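PDB 6PWI: putative hyaluronoglucosaminidase, which probably acts as a secreted family 84 glycoside hydrolase with hexosaminidase activity, this chain covering its catalytic barrel and flanking domains. Local coordinates for residues Y325-E337 with M354-I367. Sequence-based numbering, arbitrary orientation.
Sequences YEFIFVPKVYTKE and MPETIDIMWTGDVI
Strands 328-330 and 359-362 are the fifth and sixth of the parallel (beta/alpha)8 barrel of the family 84 catalytic domain, joined by a beta-alpha-beta crossover through helix 346-351. Asp359 N donates to Phe327 O, Phe329 N to Asp359 O (2.8 Å) and Met361 N to Phe329 O, the alternation of a parallel pair. Ile328 and Asp359 point to one face of the sheet, Phe329 and Ile360 to the other. On the latter, a chi1 of -178° swings the Phe329 ring out to where Met354 covers its face, CE lying 3.8 Å from the centroid; with SD above the same face this is a Met-aromatic contact. On the barrel-interior side, Met361 SD touches Val330 CG2 at 3.7 Å and Ile328 CG2 at 3.8 Å. Near the N-terminal end of the pair, Glu326 OE1 and Asp359 OD2 lie 2.9 Å apart; Gln178 NE2 hydrogen-bonds Glu326 OE1 and Lys419 NZ makes a salt bridge with Asp359 OD1, partners that would ease any like-charge repulsion. Past the strands, Thr363 N bonds nearly straight to Tyr334 O (3.0 Å, 175° at the hydrogen), and Lys336 N and Glu337 N reach Gly364 O and Asp365 O. The Trp362 indole packs against this backbone, Tyr334 O over one face, offset toward the rim. The side chain of Val330 is about 8 Å from that of Asp299, the predicted proton donor, consistent with this strand's C-terminal end lying near the active site. Helix 304-321 packs on Phe327 and Phe329, helix 373-383 covers Ile360 and Trp362, and strands 293-296 and 387-391 continue the barrel on either side.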
# COMPACT_ATOMS: atom_id res chain seq x y z
N TYR A 325 -5.77 14.53 -15.09
CA TYR A 325 -4.36 14.27 -14.82
C TYR A 325 -3.79 13.40 -15.94
O TYR A 325 -4.54 12.89 -16.78
CB TYR A 325 -4.19 13.61 -13.45
CG TYR A 325 -4.58 14.46 -12.27
CD1 TYR A 325 -3.74 15.47 -11.80
CD2 TYR A 325 -5.77 14.25 -11.59
CE1 TYR A 325 -4.08 16.24 -10.70
CE2 TYR A 325 -6.13 15.01 -10.49
CZ TYR A 325 -5.28 16.01 -10.04
OH TYR A 325 -5.62 16.77 -8.96
N GLU A 326 -2.46 13.25 -15.95
CA GLU A 326 -1.77 12.64 -17.08
C GLU A 326 -2.03 11.13 -17.12
O GLU A 326 -2.28 10.51 -16.09
CB GLU A 326 -0.29 13.01 -17.11
CG GLU A 326 0.40 12.94 -15.77
CD GLU A 326 1.77 13.60 -15.78
OE1 GLU A 326 2.78 12.88 -15.59
OE2 GLU A 326 1.82 14.83 -16.00
N PHE A 327 -1.98 10.58 -18.34
CA PHE A 327 -2.23 9.17 -18.58
C PHE A 327 -1.09 8.30 -18.04
O PHE A 327 0.07 8.70 -17.99
CB PHE A 327 -2.37 8.88 -20.07
CG PHE A 327 -3.69 9.29 -20.69
CD1 PHE A 327 -4.83 8.51 -20.52
CD2 PHE A 327 -3.78 10.43 -21.47
CE1 PHE A 327 -6.03 8.88 -21.10
CE2 PHE A 327 -4.98 10.80 -22.05
CZ PHE A 327 -6.11 10.03 -21.87
N ILE A 328 -1.48 7.09 -17.64
CA ILE A 328 -0.58 6.02 -17.27
C ILE A 328 -0.61 5.01 -18.41
O ILE A 328 -1.68 4.75 -18.97
CB ILE A 328 -1.07 5.43 -15.93
CG1 ILE A 328 -0.64 6.34 -14.78
CG2 ILE A 328 -0.60 4.00 -15.73
CD1 ILE A 328 -1.70 6.52 -13.71
N PHE A 329 0.55 4.49 -18.80
CA PHE A 329 0.64 3.51 -19.88
C PHE A 329 1.47 2.31 -19.42
O PHE A 329 2.57 2.47 -18.91
CB PHE A 329 1.20 4.17 -21.15
CG PHE A 329 1.30 3.28 -22.36
CD1 PHE A 329 0.25 3.18 -23.26
CD2 PHE A 329 2.45 2.54 -22.61
CE1 PHE A 329 0.33 2.34 -24.37
CE2 PHE A 329 2.53 1.71 -23.72
CZ PHE A 329 1.47 1.61 -24.59
N VAL A 330 0.92 1.11 -19.60
CA VAL A 330 1.63 -0.11 -19.25
C VAL A 330 2.08 -0.77 -20.55
O VAL A 330 1.25 -1.18 -21.35
CB VAL A 330 0.75 -1.06 -18.41
CG1 VAL A 330 1.43 -2.40 -18.18
CG2 VAL A 330 0.36 -0.44 -17.09
N PRO A 331 3.40 -0.87 -20.82
CA PRO A 331 3.87 -1.30 -22.13
C PRO A 331 3.79 -2.82 -22.27
O PRO A 331 3.62 -3.53 -21.27
CB PRO A 331 5.32 -0.80 -22.13
CG PRO A 331 5.75 -0.89 -20.68
CD PRO A 331 4.50 -0.60 -19.87
N LYS A 332 3.89 -3.32 -23.52
CA LYS A 332 3.89 -4.75 -23.77
C LYS A 332 5.15 -5.37 -23.19
O LYS A 332 5.11 -6.47 -22.64
CB LYS A 332 3.80 -5.06 -25.26
CG LYS A 332 3.74 -6.54 -25.59
CD LYS A 332 3.98 -6.85 -27.04
CE LYS A 332 3.60 -8.28 -27.39
NZ LYS A 332 4.19 -8.69 -28.69
N VAL A 333 6.27 -4.65 -23.34
CA VAL A 333 7.55 -5.01 -22.77
C VAL A 333 7.72 -4.22 -21.49
O VAL A 333 8.01 -3.02 -21.54
CB VAL A 333 8.67 -4.69 -23.79
CG1 VAL A 333 10.06 -4.77 -23.18
CG2 VAL A 333 8.56 -5.54 -25.05
N TYR A 334 7.54 -4.87 -20.33
CA TYR A 334 7.51 -4.16 -19.06
C TYR A 334 8.56 -4.71 -18.09
O TYR A 334 8.52 -4.41 -16.89
CB TYR A 334 6.11 -4.18 -18.44
CG TYR A 334 5.55 -5.56 -18.23
CD1 TYR A 334 5.92 -6.33 -17.13
CD2 TYR A 334 4.66 -6.11 -19.15
CE1 TYR A 334 5.42 -7.61 -16.95
CE2 TYR A 334 4.14 -7.38 -18.97
CZ TYR A 334 4.53 -8.13 -17.88
OH TYR A 334 4.01 -9.39 -17.73
N THR A 335 9.49 -5.52 -18.60
CA THR A 335 10.63 -5.97 -17.82
C THR A 335 11.87 -5.96 -18.70
O THR A 335 11.77 -6.06 -19.93
CB THR A 335 10.48 -7.38 -17.24
OG1 THR A 335 10.77 -8.35 -18.25
CG2 THR A 335 9.14 -7.67 -16.59
N LYS A 336 13.03 -5.89 -18.05
CA LYS A 336 14.30 -5.85 -18.76
C LYS A 336 14.51 -7.18 -19.47
O LYS A 336 15.04 -7.21 -20.58
CB LYS A 336 15.43 -5.54 -17.78
CG LYS A 336 16.80 -5.35 -18.41
CD LYS A 336 17.89 -5.32 -17.38
CE LYS A 336 19.25 -5.17 -18.02
NZ LYS A 336 20.31 -5.07 -16.99
N GLU A 337 14.07 -8.27 -18.83
CA GLU A 337 14.18 -9.61 -19.38
C GLU A 337 13.45 -9.71 -20.73
O GLU A 337 14.00 -10.25 -21.68
CB GLU A 337 13.64 -10.65 -18.40
CG GLU A 337 13.80 -12.08 -18.89
CD GLU A 337 13.19 -13.13 -17.99
OE1 GLU A 337 12.03 -12.94 -17.56
OE2 GLU A 337 13.88 -14.14 -17.71
N MET A 354 5.91 8.53 -27.60
CA MET A 354 4.59 9.03 -27.26
C MET A 354 4.71 10.28 -26.39
O MET A 354 5.79 10.56 -25.88
CB MET A 354 3.72 7.95 -26.60
CG MET A 354 4.10 7.58 -25.18
SD MET A 354 2.95 6.35 -24.50
CE MET A 354 3.16 4.99 -25.65
N PRO A 355 3.65 11.12 -26.25
CA PRO A 355 3.76 12.40 -25.56
C PRO A 355 4.47 12.28 -24.21
O PRO A 355 4.24 11.33 -23.47
CB PRO A 355 2.30 12.80 -25.35
CG PRO A 355 1.60 12.22 -26.55
CD PRO A 355 2.30 10.90 -26.80
N GLU A 356 5.30 13.29 -23.92
CA GLU A 356 6.21 13.35 -22.79
C GLU A 356 5.49 13.22 -21.44
O GLU A 356 6.10 12.85 -20.45
CB GLU A 356 6.91 14.71 -22.80
CG GLU A 356 8.26 14.72 -23.48
CD GLU A 356 9.07 15.96 -23.09
OE1 GLU A 356 8.74 17.06 -23.58
OE2 GLU A 356 10.01 15.82 -22.26
N THR A 357 4.19 13.55 -21.41
CA THR A 357 3.46 13.64 -20.15
C THR A 357 3.05 12.26 -19.64
O THR A 357 2.70 12.12 -18.47
CB THR A 357 2.20 14.50 -20.32
OG1 THR A 357 1.43 13.94 -21.39
CG2 THR A 357 2.51 15.97 -20.57
N ILE A 358 3.07 11.25 -20.52
CA ILE A 358 2.55 9.93 -20.19
C ILE A 358 3.55 9.19 -19.31
O ILE A 358 4.74 9.16 -19.61
CB ILE A 358 2.18 9.16 -21.47
CG1 ILE A 358 1.06 9.86 -22.24
CG2 ILE A 358 1.82 7.71 -21.14
CD1 ILE A 358 0.91 9.42 -23.67
N ASP A 359 3.04 8.61 -18.22
CA ASP A 359 3.83 7.82 -17.29
C ASP A 359 3.80 6.34 -17.68
O ASP A 359 2.77 5.68 -17.56
CB ASP A 359 3.35 8.05 -15.85
CG ASP A 359 3.31 9.54 -15.53
OD1 ASP A 359 4.38 10.19 -15.67
OD2 ASP A 359 2.21 10.05 -15.22
N ILE A 360 4.94 5.84 -18.17
CA ILE A 360 5.06 4.47 -18.62
C ILE A 360 5.55 3.60 -17.45
O ILE A 360 6.48 3.98 -16.74
CB ILE A 360 5.99 4.40 -19.84
CG1 ILE A 360 5.39 5.16 -21.03
CG2 ILE A 360 6.32 2.96 -20.19
CD1 ILE A 360 6.40 5.70 -22.02
N MET A 361 4.90 2.45 -17.25
CA MET A 361 5.14 1.61 -16.09
C MET A 361 6.16 0.52 -16.42
O MET A 361 6.48 0.29 -17.58
CB MET A 361 3.85 0.98 -15.58
CG MET A 361 2.80 1.99 -15.22
SD MET A 361 1.59 1.31 -14.06
CE MET A 361 2.49 1.51 -12.51
N TRP A 362 6.63 -0.15 -15.36
CA TRP A 362 7.77 -1.05 -15.40
C TRP A 362 7.73 -1.87 -14.12
O TRP A 362 7.45 -1.32 -13.06
CB TRP A 362 9.04 -0.20 -15.45
CG TRP A 362 10.33 -0.91 -15.72
CD1 TRP A 362 11.40 -1.04 -14.87
CD2 TRP A 362 10.73 -1.51 -16.96
NE1 TRP A 362 12.42 -1.70 -15.49
CE2 TRP A 362 12.04 -2.00 -16.77
CE3 TRP A 362 10.11 -1.68 -18.20
CZ2 TRP A 362 12.73 -2.66 -17.79
CZ3 TRP A 362 10.79 -2.33 -19.20
CH2 TRP A 362 12.09 -2.81 -18.99
N THR A 363 8.01 -3.18 -14.22
CA THR A 363 7.97 -4.01 -13.03
C THR A 363 9.39 -4.32 -12.55
O THR A 363 9.54 -4.91 -11.48
CB THR A 363 7.12 -5.27 -13.19
OG1 THR A 363 7.85 -6.20 -13.98
CG2 THR A 363 5.76 -4.99 -13.79
N GLY A 364 10.40 -3.93 -13.34
CA GLY A 364 11.80 -4.14 -12.99
C GLY A 364 12.53 -5.05 -13.98
O GLY A 364 12.19 -5.10 -15.17
N ASP A 365 13.54 -5.77 -13.47
CA ASP A 365 14.36 -6.65 -14.28
C ASP A 365 13.56 -7.87 -14.73
O ASP A 365 13.78 -8.40 -15.82
CB ASP A 365 15.64 -7.04 -13.53
CG ASP A 365 16.75 -6.01 -13.63
OD1 ASP A 365 16.52 -4.93 -14.23
OD2 ASP A 365 17.86 -6.31 -13.14
N VAL A 366 12.63 -8.30 -13.87
CA VAL A 366 11.80 -9.49 -14.06
C VAL A 366 10.38 -9.12 -13.61
O VAL A 366 10.17 -7.99 -13.18
CB VAL A 366 12.32 -10.69 -13.26
CG1 VAL A 366 13.67 -11.18 -13.76
CG2 VAL A 366 12.37 -10.41 -11.75
N ILE A 367 9.45 -10.08 -13.69
CA ILE A 367 8.07 -9.84 -13.32
C ILE A 367 7.98 -9.45 -11.84
O ILE A 367 7.30 -8.48 -11.51
CB ILE A 367 7.16 -11.03 -13.68
CG1 ILE A 367 7.14 -11.26 -15.20
CG2 ILE A 367 5.75 -10.83 -13.13
CD1 ILE A 367 6.36 -12.48 -15.66
O HOH W 1 -0.73 12.29 -20.38
O HOH W 2 19.01 -3.95 -14.42
O HOH W 3 10.22 -12.40 -15.56